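Local coordinates for aspartate aminotransferase (Plasmodium falciparum, PDB 3K7Y), which probably catalyses the pyridoxal-phosphate-dependent exchange of an amino group between L-aspartate and 2-oxoglutarate, giving oxaloacetate and L-glutamate, as a homodimer, at residues I211-A215 with V228-F234; A240-S246 with A258-V264. One frame throughout, in Å; residues are numbered along the deposited sequence.

Contact 1 (I211-A215 with V228-F234). With PLP (pyridoxal-5'-phosphate), chain B.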
ATOM      1  N   ILE A 211      -0.919  22.249   1.896  1.00 61.95           N
ATOM      2  CA  ILE A 211      -1.074  20.907   1.358  1.00 60.92           C
ATOM      3  C   ILE A 211      -2.455  20.884   0.758  1.00 60.56           C
ATOM      4  O   ILE A 211      -3.442  21.031   1.478  1.00 60.44           O
ATOM      5  CB  ILE A 211      -0.981  19.798   2.459  1.00 60.41           C
ATOM      6  CG1 ILE A 211       0.437  19.690   3.047  1.00 60.24           C
ATOM      7  CG2 ILE A 211      -1.452  18.444   1.902  1.00 58.78           C
ATOM      8  CD1 ILE A 211       0.774  20.727   4.124  1.00 60.89           C
ATOM      9  N   PHE A 212      -2.529  20.729  -0.556  1.00 60.51           N
ATOM     10  CA  PHE A 212      -3.815  20.688  -1.216  1.00 60.61           C
ATOM     11  C   PHE A 212      -4.309  19.251  -1.270  1.00 60.24           C
ATOM     12  O   PHE A 212      -3.545  18.334  -1.625  1.00 59.90           O
ATOM     13  CB  PHE A 212      -3.704  21.258  -2.632  1.00 61.47           C
ATOM     14  CG  PHE A 212      -3.271  22.687  -2.682  1.00 62.15           C
ATOM     15  CD1 PHE A 212      -1.913  23.018  -2.750  1.00 63.40           C
ATOM     16  CD2 PHE A 212      -4.210  23.708  -2.668  1.00 62.41           C
ATOM     17  CE1 PHE A 212      -1.495  24.352  -2.803  1.00 64.16           C
ATOM     18  CE2 PHE A 212      -3.807  25.050  -2.715  1.00 63.62           C
ATOM     19  CZ  PHE A 212      -2.443  25.372  -2.785  1.00 64.65           C
ATOM     20  N   ASP A 213      -5.574  19.050  -0.917  1.00 60.30           N
ATOM     21  CA  ASP A 213      -6.183  17.740  -1.101  1.00 60.85           C
ATOM     22  C   ASP A 213      -7.099  17.704  -2.328  1.00 61.50           C
ATOM     23  O   ASP A 213      -8.170  18.329  -2.354  1.00 62.35           O
ATOM     24  CB  ASP A 213      -6.936  17.272   0.141  1.00 60.70           C
ATOM     25  CG  ASP A 213      -7.196  15.757   0.137  1.00 62.82           C
ATOM     26  OD1 ASP A 213      -6.888  15.064  -0.881  1.00 65.65           O
ATOM     27  OD2 ASP A 213      -7.705  15.250   1.164  1.00 64.13           O
ATOM     28  N   ILE A 214      -6.667  16.953  -3.340  1.00 61.34           N
ATOM     29  CA  ILE A 214      -7.404  16.861  -4.585  1.00 61.43           C
ATOM     30  C   ILE A 214      -7.876  15.428  -4.839  1.00 61.32           C
ATOM     31  O   ILE A 214      -7.151  14.619  -5.415  1.00 61.31           O
ATOM     32  CB  ILE A 214      -6.589  17.460  -5.765  1.00 61.73           C
ATOM     33  CG1 ILE A 214      -6.777  18.966  -5.810  1.00 61.79           C
ATOM     34  CG2 ILE A 214      -7.055  16.918  -7.096  1.00 62.71           C
ATOM     35  CD1 ILE A 214      -5.735  19.708  -5.092  1.00 62.19           C
ATOM     36  N   ALA A 215      -9.099  15.133  -4.398  1.00 61.26           N
ATOM     37  CA  ALA A 215      -9.724  13.844  -4.652  1.00 61.65           C
ATOM     38  C   ALA A 215     -10.684  13.815  -5.837  1.00 63.57           C
ATOM     39  O   ALA A 215     -11.006  12.732  -6.341  1.00 64.17           O
ATOM     40  CB  ALA A 215     -10.419  13.374  -3.436  1.00 61.08           C
ATOM     41  N   VAL A 228      -8.817  23.202 -10.304  1.00 76.73           N
ATOM     42  CA  VAL A 228      -7.468  23.258  -9.774  1.00 74.67           C
ATOM     43  C   VAL A 228      -6.815  24.633 -10.029  1.00 74.77           C
ATOM     44  O   VAL A 228      -5.589  24.760 -10.046  1.00 74.77           O
ATOM     45  CB  VAL A 228      -6.649  22.073 -10.351  1.00 74.49           C
ATOM     46  CG1 VAL A 228      -5.772  22.498 -11.535  1.00 75.65           C
ATOM     47  CG2 VAL A 228      -5.849  21.395  -9.275  1.00 72.43           C
ATOM     48  N   LEU A 229      -7.640  25.666 -10.194  1.00 74.54           N
ATOM     49  CA  LEU A 229      -7.123  26.999 -10.530  1.00 74.86           C
ATOM     50  C   LEU A 229      -6.230  27.591  -9.448  1.00 74.13           C
ATOM     51  O   LEU A 229      -5.150  28.105  -9.753  1.00 75.06           O
ATOM     52  CB  LEU A 229      -8.237  27.997 -10.898  1.00 75.39           C
ATOM     53  CG  LEU A 229      -7.826  29.436 -11.260  1.00 75.39           C
ATOM     54  CD1 LEU A 229      -6.721  29.506 -12.312  1.00 75.08           C
ATOM     55  CD2 LEU A 229      -9.029  30.229 -11.724  1.00 75.17           C
ATOM     56  N   LEU A 230      -6.672  27.520  -8.196  1.00 72.62           N
ATOM     57  CA  LEU A 230      -5.924  28.139  -7.121  1.00 71.92           C
ATOM     58  C   LEU A 230      -4.491  27.665  -7.171  1.00 71.88           C
ATOM     59  O   LEU A 230      -3.562  28.457  -6.972  1.00 72.75           O
ATOM     60  CB  LEU A 230      -6.512  27.796  -5.769  1.00 70.64           C
ATOM     61  CG  LEU A 230      -6.469  28.880  -4.691  1.00 71.04           C
ATOM     62  CD1 LEU A 230      -6.370  28.187  -3.345  1.00 71.83           C
ATOM     63  CD2 LEU A 230      -5.361  29.923  -4.842  1.00 70.93           C
ATOM     64  N   ILE A 231      -4.319  26.376  -7.456  1.00 71.16           N
ATOM     65  CA  ILE A 231      -2.996  25.777  -7.511  1.00 71.06           C
ATOM     66  C   ILE A 231      -2.191  26.454  -8.606  1.00 73.01           C
ATOM     67  O   ILE A 231      -1.039  26.844  -8.382  1.00 73.67           O
ATOM     68  CB  ILE A 231      -3.063  24.253  -7.730  1.00 70.03           C
ATOM     69  CG1 ILE A 231      -3.618  23.584  -6.478  1.00 67.68           C
ATOM     70  CG2 ILE A 231      -1.685  23.688  -8.048  1.00 70.08           C
ATOM     71  CD1 ILE A 231      -3.908  22.112  -6.623  1.00 65.11           C
ATOM     72  N   ARG A 232      -2.801  26.610  -9.778  1.00 74.31           N
ATOM     73  CA  ARG A 232      -2.108  27.206 -10.923  1.00 76.63           C
ATOM     74  C   ARG A 232      -1.800  28.686 -10.711  1.00 78.21           C
ATOM     75  O   ARG A 232      -0.717  29.167 -11.061  1.00 78.96           O
ATOM     76  CB  ARG A 232      -2.877  26.960 -12.218  1.00 77.18           C
ATOM     77  CG  ARG A 232      -2.616  25.570 -12.766  1.00 75.97           C
ATOM     78  CD  ARG A 232      -3.678  25.134 -13.729  1.00 74.84           C
ATOM     79  NE  ARG A 232      -3.766  23.681 -13.818  1.00 73.41           N
ATOM     80  CZ  ARG A 232      -4.201  23.029 -14.890  1.00 75.34           C
ATOM     81  NH1 ARG A 232      -4.557  23.701 -15.973  1.00 77.12           N
ATOM     82  NH2 ARG A 232      -4.262  21.703 -14.896  1.00 75.66           N
ATOM     83  N   LYS A 233      -2.739  29.389 -10.100  1.00 79.12           N
ATOM     84  CA  LYS A 233      -2.501  30.763  -9.706  1.00 81.21           C
ATOM     85  C   LYS A 233      -1.325  30.827  -8.717  1.00 81.55           C
ATOM     86  O   LYS A 233      -0.379  31.573  -8.951  1.00 82.71           O
ATOM     87  CB  LYS A 233      -3.779  31.404  -9.164  1.00 80.72           C
ATOM     88  CG  LYS A 233      -3.886  32.862  -9.531  1.00 83.08           C
ATOM     89  CD  LYS A 233      -5.331  33.345  -9.709  1.00 84.23           C
ATOM     90  CE  LYS A 233      -5.331  34.871  -9.895  1.00 86.38           C
ATOM     91  NZ  LYS A 233      -6.673  35.507 -10.053  1.00 87.84           N
ATOM     92  N   PHE A 234      -1.377  30.020  -7.651  1.00 81.13           N
ATOM     93  CA  PHE A 234      -0.257  29.830  -6.709  1.00 81.82           C
ATOM     94  C   PHE A 234       1.093  29.652  -7.402  1.00 83.74           C
ATOM     95  O   PHE A 234       2.098  30.238  -6.996  1.00 84.32           O
ATOM     96  CB  PHE A 234      -0.484  28.577  -5.870  1.00 80.09           C
ATOM     97  CG  PHE A 234      -0.966  28.839  -4.479  1.00 78.94           C
ATOM     98  CD1 PHE A 234      -2.323  28.921  -4.196  1.00 77.57           C
ATOM     99  CD2 PHE A 234      -0.065  28.943  -3.434  1.00 78.06           C
ATOM    100  CE1 PHE A 234      -2.770  29.141  -2.894  1.00 75.54           C
ATOM    101  CE2 PHE A 234      -0.511  29.166  -2.136  1.00 76.50           C
ATOM    102  CZ  PHE A 234      -1.865  29.266  -1.872  1.00 74.82           C
TER
HETATM  103  N1  PLP B 406      -9.274  13.151   0.439  1.00 59.51           N
HETATM  104  C2  PLP B 406     -10.624  13.361   0.326  1.00 57.07           C
HETATM  105  C2A PLP B 406     -11.146  14.723   0.584  1.00 55.74           C
HETATM  106  C3  PLP B 406     -11.461  12.315  -0.032  1.00 58.25           C
HETATM  107  O3  PLP B 406     -12.810  12.528  -0.162  1.00 58.49           O
HETATM  108  C4  PLP B 406     -10.926  11.047  -0.264  1.00 59.75           C
HETATM  109  C4A PLP B 406     -11.851   9.990  -0.787  1.00 62.37           C
HETATM  110  O4A PLP B 406     -11.944   9.824  -2.011  1.00 65.22           O
HETATM  111  C5  PLP B 406      -9.539  10.822  -0.159  1.00 60.08           C
HETATM  112  C6  PLP B 406      -8.725  11.896   0.206  1.00 60.52           C
HETATM  113  C5A PLP B 406      -8.854   9.469  -0.375  1.00 59.02           C
HETATM  114  O4P PLP B 406      -9.172   8.776  -1.570  1.00 57.43           O
HETATM  115  P   PLP B 406      -8.637   7.266  -1.813  1.00 56.10           P
HETATM  116  O1P PLP B 406      -8.478   6.975  -3.278  1.00 55.19           O
HETATM  117  O2P PLP B 406      -9.675   6.291  -1.325  1.00 56.20           O
HETATM  118  O3P PLP B 406      -7.306   7.128  -1.110  1.00 53.43           O
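Phe-212 reaches from its strand across to helix 229-235, and one face of its ring is overlain by Ile-231: CG1 of Ile-231 lies 3.9 Å from the centroid of the Phe-212 ring, 10° off the normal, a CH-pi contact. The edge of the same ring points at the face of Phe-234; the centroids are 5.2 Å apart with planes at 83°, a T-shaped pair, closest from Phe-212 CZ to Phe-234 CE1 at 3.8 Å. Leu-230 CD1 also meets that edge, 4.1 Å from Phe-212 CE2. Two residues along, Ile-214 CD1 packs against Ile-231 CD1 at 3.4 Å, and Ile-214 CG1 lies 4.3 Å from Val-228 CG2, at the helix N-cap position. No hydrogen bond crosses the interface, so packing alone joins the segments. Strand alternation separates two roles: Phe-212 and Ile-214 point toward the helix, whereas Asp-213 points away, its OD2 2.7 Å from N1 of PLP, the aspartate–pyridine nitrogen pairing characteristic of fold-type I aminotransferases. The segment axes, 10.8 Å apart at closest approach, run at 148°, as expected for the helix linking the parallel neighbours 209-214 and 241-246 of the mixed sheet in a beta-alpha-beta crossover. Helix 193-206 flanks this core, with Ile-200 touching Leu-230 and Phe-234, while strand 241-246 continues it through Phe-241 and Val-243.

Contact 2 (A240-S246 with A258-V264). With PLP (pyridoxal-5'-phosphate), chain B.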
ATOM      1  N   ALA A 240       5.763  27.599  -2.833  1.00 79.06           N
ATOM      2  CA  ALA A 240       5.946  26.148  -2.663  1.00 76.21           C
ATOM      3  C   ALA A 240       4.810  25.501  -1.848  1.00 73.61           C
ATOM      4  O   ALA A 240       4.217  26.142  -0.973  1.00 73.97           O
ATOM      5  CB  ALA A 240       7.293  25.863  -2.035  1.00 76.47           C
ATOM      6  N   PHE A 241       4.499  24.240  -2.140  1.00 70.87           N
ATOM      7  CA  PHE A 241       3.379  23.563  -1.483  1.00 68.07           C
ATOM      8  C   PHE A 241       3.384  22.062  -1.776  1.00 66.29           C
ATOM      9  O   PHE A 241       4.354  21.538  -2.320  1.00 66.74           O
ATOM     10  CB  PHE A 241       2.057  24.194  -1.934  1.00 68.15           C
ATOM     11  CG  PHE A 241       1.911  24.286  -3.427  1.00 68.13           C
ATOM     12  CD1 PHE A 241       2.067  25.494  -4.075  1.00 68.96           C
ATOM     13  CD2 PHE A 241       1.620  23.156  -4.185  1.00 67.15           C
ATOM     14  CE1 PHE A 241       1.936  25.577  -5.447  1.00 69.97           C
ATOM     15  CE2 PHE A 241       1.494  23.228  -5.552  1.00 67.09           C
ATOM     16  CZ  PHE A 241       1.652  24.437  -6.184  1.00 69.37           C
ATOM     17  N   SER A 242       2.301  21.376  -1.427  1.00 64.31           N
ATOM     18  CA  SER A 242       2.199  19.947  -1.675  1.00 62.66           C
ATOM     19  C   SER A 242       0.832  19.552  -2.176  1.00 62.15           C
ATOM     20  O   SER A 242      -0.172  20.215  -1.872  1.00 62.52           O
ATOM     21  CB  SER A 242       2.498  19.166  -0.410  1.00 61.58           C
ATOM     22  OG  SER A 242       3.879  19.092  -0.224  1.00 61.24           O
ATOM     23  N   VAL A 243       0.787  18.455  -2.928  1.00 61.19           N
ATOM     24  CA  VAL A 243      -0.480  17.986  -3.466  1.00 60.44           C
ATOM     25  C   VAL A 243      -0.655  16.477  -3.252  1.00 59.62           C
ATOM     26  O   VAL A 243       0.200  15.675  -3.658  1.00 59.62           O
ATOM     27  CB  VAL A 243      -0.643  18.342  -4.972  1.00 61.20           C
ATOM     28  CG1 VAL A 243      -2.088  18.155  -5.406  1.00 60.78           C
ATOM     29  CG2 VAL A 243      -0.192  19.768  -5.263  1.00 61.17           C
ATOM     30  N   CYS A 244      -1.754  16.107  -2.596  1.00 58.50           N
ATOM     31  CA  CYS A 244      -2.181  14.722  -2.539  1.00 57.58           C
ATOM     32  C   CYS A 244      -3.297  14.562  -3.540  1.00 57.20           C
ATOM     33  O   CYS A 244      -4.298  15.279  -3.478  1.00 58.26           O
ATOM     34  CB  CYS A 244      -2.668  14.366  -1.141  1.00 57.42           C
ATOM     35  SG  CYS A 244      -1.392  14.618   0.118  1.00 60.15           S
ATOM     36  N   GLN A 245      -3.133  13.614  -4.454  1.00 56.18           N
ATOM     37  CA  GLN A 245      -4.035  13.466  -5.589  1.00 55.70           C
ATOM     38  C   GLN A 245      -4.550  12.040  -5.676  1.00 55.07           C
ATOM     39  O   GLN A 245      -3.757  11.099  -5.679  1.00 55.10           O
ATOM     40  CB  GLN A 245      -3.283  13.872  -6.846  1.00 56.44           C
ATOM     41  CG  GLN A 245      -3.671  13.234  -8.171  1.00 57.52           C
ATOM     42  CD  GLN A 245      -3.074  14.009  -9.353  1.00 58.30           C
ATOM     43  OE1 GLN A 245      -3.434  13.803 -10.512  1.00 59.46           O
ATOM     44  NE2 GLN A 245      -2.177  14.927  -9.047  1.00 57.77           N
ATOM     45  N   SER A 246      -5.875  11.888  -5.707  1.00 54.37           N
ATOM     46  CA  SER A 246      -6.521  10.591  -5.842  1.00 53.58           C
ATOM     47  C   SER A 246      -7.199  10.486  -7.184  1.00 54.46           C
ATOM     48  O   SER A 246      -7.700  11.482  -7.709  1.00 55.47           O
ATOM     49  CB  SER A 246      -7.573  10.392  -4.758  1.00 53.43           C
ATOM     50  OG  SER A 246      -8.345   9.226  -5.024  1.00 53.72           O
ATOM     51  N   ALA A 258      -5.335   4.112  -6.814  1.00 58.44           N
ATOM     52  CA  ALA A 258      -4.431   4.998  -7.580  1.00 58.67           C
ATOM     53  C   ALA A 258      -4.323   6.404  -6.953  1.00 57.90           C
ATOM     54  O   ALA A 258      -5.346   7.108  -6.799  1.00 58.26           O
ATOM     55  CB  ALA A 258      -4.856   5.086  -9.043  1.00 59.61           C
ATOM     56  N   GLY A 259      -3.102   6.791  -6.569  1.00 56.86           N
ATOM     57  CA  GLY A 259      -2.855   8.129  -6.023  1.00 55.92           C
ATOM     58  C   GLY A 259      -1.444   8.657  -6.242  1.00 56.13           C
ATOM     59  O   GLY A 259      -0.521   7.891  -6.530  1.00 57.05           O
ATOM     60  N   ALA A 260      -1.263   9.964  -6.080  1.00 55.49           N
ATOM     61  CA  ALA A 260       0.051  10.570  -6.216  1.00 55.53           C
ATOM     62  C   ALA A 260       0.324  11.618  -5.130  1.00 54.97           C
ATOM     63  O   ALA A 260      -0.604  12.109  -4.508  1.00 54.48           O
ATOM     64  CB  ALA A 260       0.184  11.174  -7.584  1.00 56.70           C
ATOM     65  N   LEU A 261       1.599  11.944  -4.916  1.00 55.53           N
ATOM     66  CA  LEU A 261       2.031  12.984  -3.974  1.00 55.74           C
ATOM     67  C   LEU A 261       2.968  13.961  -4.687  1.00 57.46           C
ATOM     68  O   LEU A 261       4.019  13.550  -5.169  1.00 58.32           O
ATOM     69  CB  LEU A 261       2.814  12.352  -2.814  1.00 55.17           C
ATOM     70  CG  LEU A 261       2.836  12.890  -1.365  1.00 54.53           C
ATOM     71  CD1 LEU A 261       4.158  12.558  -0.638  1.00 52.13           C
ATOM     72  CD2 LEU A 261       2.530  14.391  -1.257  1.00 55.52           C
ATOM     73  N   HIS A 262       2.608  15.241  -4.749  1.00 58.63           N
ATOM     74  CA  HIS A 262       3.481  16.236  -5.364  1.00 61.06           C
ATOM     75  C   HIS A 262       4.035  17.215  -4.347  1.00 62.18           C
ATOM     76  O   HIS A 262       3.280  17.826  -3.587  1.00 61.93           O
ATOM     77  CB  HIS A 262       2.745  16.992  -6.460  1.00 61.97           C
ATOM     78  CG  HIS A 262       2.075  16.097  -7.455  1.00 62.99           C
ATOM     79  ND1 HIS A 262       2.763  15.468  -8.473  1.00 64.10           N
ATOM     80  CD2 HIS A 262       0.785  15.697  -7.568  1.00 61.84           C
ATOM     81  CE1 HIS A 262       1.922  14.727  -9.172  1.00 63.79           C
ATOM     82  NE2 HIS A 262       0.716  14.851  -8.645  1.00 62.03           N
ATOM     83  N   ILE A 263       5.359  17.347  -4.322  1.00 64.47           N
ATOM     84  CA  ILE A 263       6.021  18.330  -3.462  1.00 66.44           C
ATOM     85  C   ILE A 263       6.860  19.272  -4.310  1.00 69.69           C
ATOM     86  O   ILE A 263       7.693  18.831  -5.105  1.00 70.92           O
ATOM     87  CB  ILE A 263       6.900  17.681  -2.362  1.00 65.71           C
ATOM     88  CG1 ILE A 263       6.042  16.828  -1.429  1.00 63.05           C
ATOM     89  CG2 ILE A 263       7.649  18.764  -1.561  1.00 66.42           C
ATOM     90  CD1 ILE A 263       6.820  15.988  -0.488  1.00 60.14           C
ATOM     91  N   VAL A 264       6.626  20.569  -4.131  1.00 72.14           N
ATOM     92  CA  VAL A 264       7.278  21.598  -4.934  1.00 76.10           C
ATOM     93  C   VAL A 264       8.582  22.008  -4.252  1.00 78.34           C
ATOM     94  O   VAL A 264       8.583  22.385  -3.079  1.00 78.11           O
ATOM     95  CB  VAL A 264       6.327  22.814  -5.181  1.00 76.54           C
ATOM     96  CG1 VAL A 264       7.094  24.032  -5.670  1.00 78.95           C
ATOM     97  CG2 VAL A 264       5.226  22.453  -6.183  1.00 76.32           C
TER
HETATM   98  N1  PLP B 406      -9.274  13.151   0.439  1.00 59.51           N
HETATM   99  C2  PLP B 406     -10.624  13.361   0.326  1.00 57.07           C
HETATM  100  C2A PLP B 406     -11.146  14.723   0.584  1.00 55.74           C
HETATM  101  C3  PLP B 406     -11.461  12.315  -0.032  1.00 58.25           C
HETATM  102  O3  PLP B 406     -12.810  12.528  -0.162  1.00 58.49           O
HETATM  103  C4  PLP B 406     -10.926  11.047  -0.264  1.00 59.75           C
HETATM  104  C4A PLP B 406     -11.851   9.990  -0.787  1.00 62.37           C
HETATM  105  O4A PLP B 406     -11.944   9.824  -2.011  1.00 65.22           O
HETATM  106  C5  PLP B 406      -9.539  10.822  -0.159  1.00 60.08           C
HETATM  107  C6  PLP B 406      -8.725  11.896   0.206  1.00 60.52           C
HETATM  108  C5A PLP B 406      -8.854   9.469  -0.375  1.00 59.02           C
HETATM  109  O4P PLP B 406      -9.172   8.776  -1.570  1.00 57.43           O
HETATM  110  P   PLP B 406      -8.637   7.266  -1.813  1.00 56.10           P
HETATM  111  O1P PLP B 406      -8.478   6.975  -3.278  1.00 55.19           O
HETATM  112  O2P PLP B 406      -9.675   6.291  -1.325  1.00 56.20           O
HETATM  113  O3P PLP B 406      -7.306   7.128  -1.110  1.00 53.43           O
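Five backbone hydrogen bonds join strands 241-246 and 258-264, whose axes run at 172° and approach to 4.6 Å. Val-243 and His-262 form a reciprocal pair, with Val-243 N to His-262 O and His-262 N to Val-243 O both 2.7 Å; Gln-245 N to Ala-260 O at 2.9 Å and Ala-260 N to Gln-245 O at 2.8 Å make the next. Val-264 N donates to Phe-241 O at 3.1 Å, and Ser-242 OG gives the same Phe-241 O a weak hydrogen bond at 3.3 Å. The non-hydrogen-bonded pairs Ser-242 with Ile-263 and Cys-244 with Leu-261 alternate with these, and Ser-246 with Gly-259 follows beyond the last. On the other edge of strand 241-246, the backbones of Ser-242, Cys-244 and Ser-246 bond to strand 209-214. Two carbonyls receive additional CA-H...O contacts: His-262 O from Ser-242 CA at 3.1 Å and Val-243 O from Leu-261 CA at 3.3 Å.

Side chains add mainly packing. Val-264 CG2 sits over the Phe-241 ring, 4.2 Å from its centroid, and Leu-261 CD2 lies 4.2 Å from Cys-244 SG. Although Gln-245 NE2 and His-262 NE2 are 2.9 Å apart, their angle is poor for a hydrogen bond. Ser-246 OG donates to PLP O1P at 2.9 Å and is also hydrogen-bonded to Ser-248 N. Ser-248, Thr-107 and Arg-257 are also hydrogen-bonded to PLP. The chemistry thus divides in two: backbone pairing fixes the antiparallel register, while a serine hydroxyl at the strand's C-terminal end serves the phosphate-binding site.

From the N terminus, strand 209-214 comes first; twelve residues without helix or strand lead to 228-234, where contact 1 closes. The helix then passes into strand 241-246, completing the beta-alpha-beta unit, and eleven more such residues bring the chain back at 258-264 to close contact 2. The two closures are therefore in series, neither nested nor crossed. Their centres lie about 10 Å apart, and probable hydrogen bonds join them directly: Phe-212 N to Ser-242 O at 2.7 Å and Ile-214 N to Cys-244 O at 2.9 Å. Contact 1 packs a helix on the large mixed sheet, contact 2 extends that sheet, and both reach PLP, contact 1 at the pyridine ring and its nitrogen, contact 2 at the phosphate.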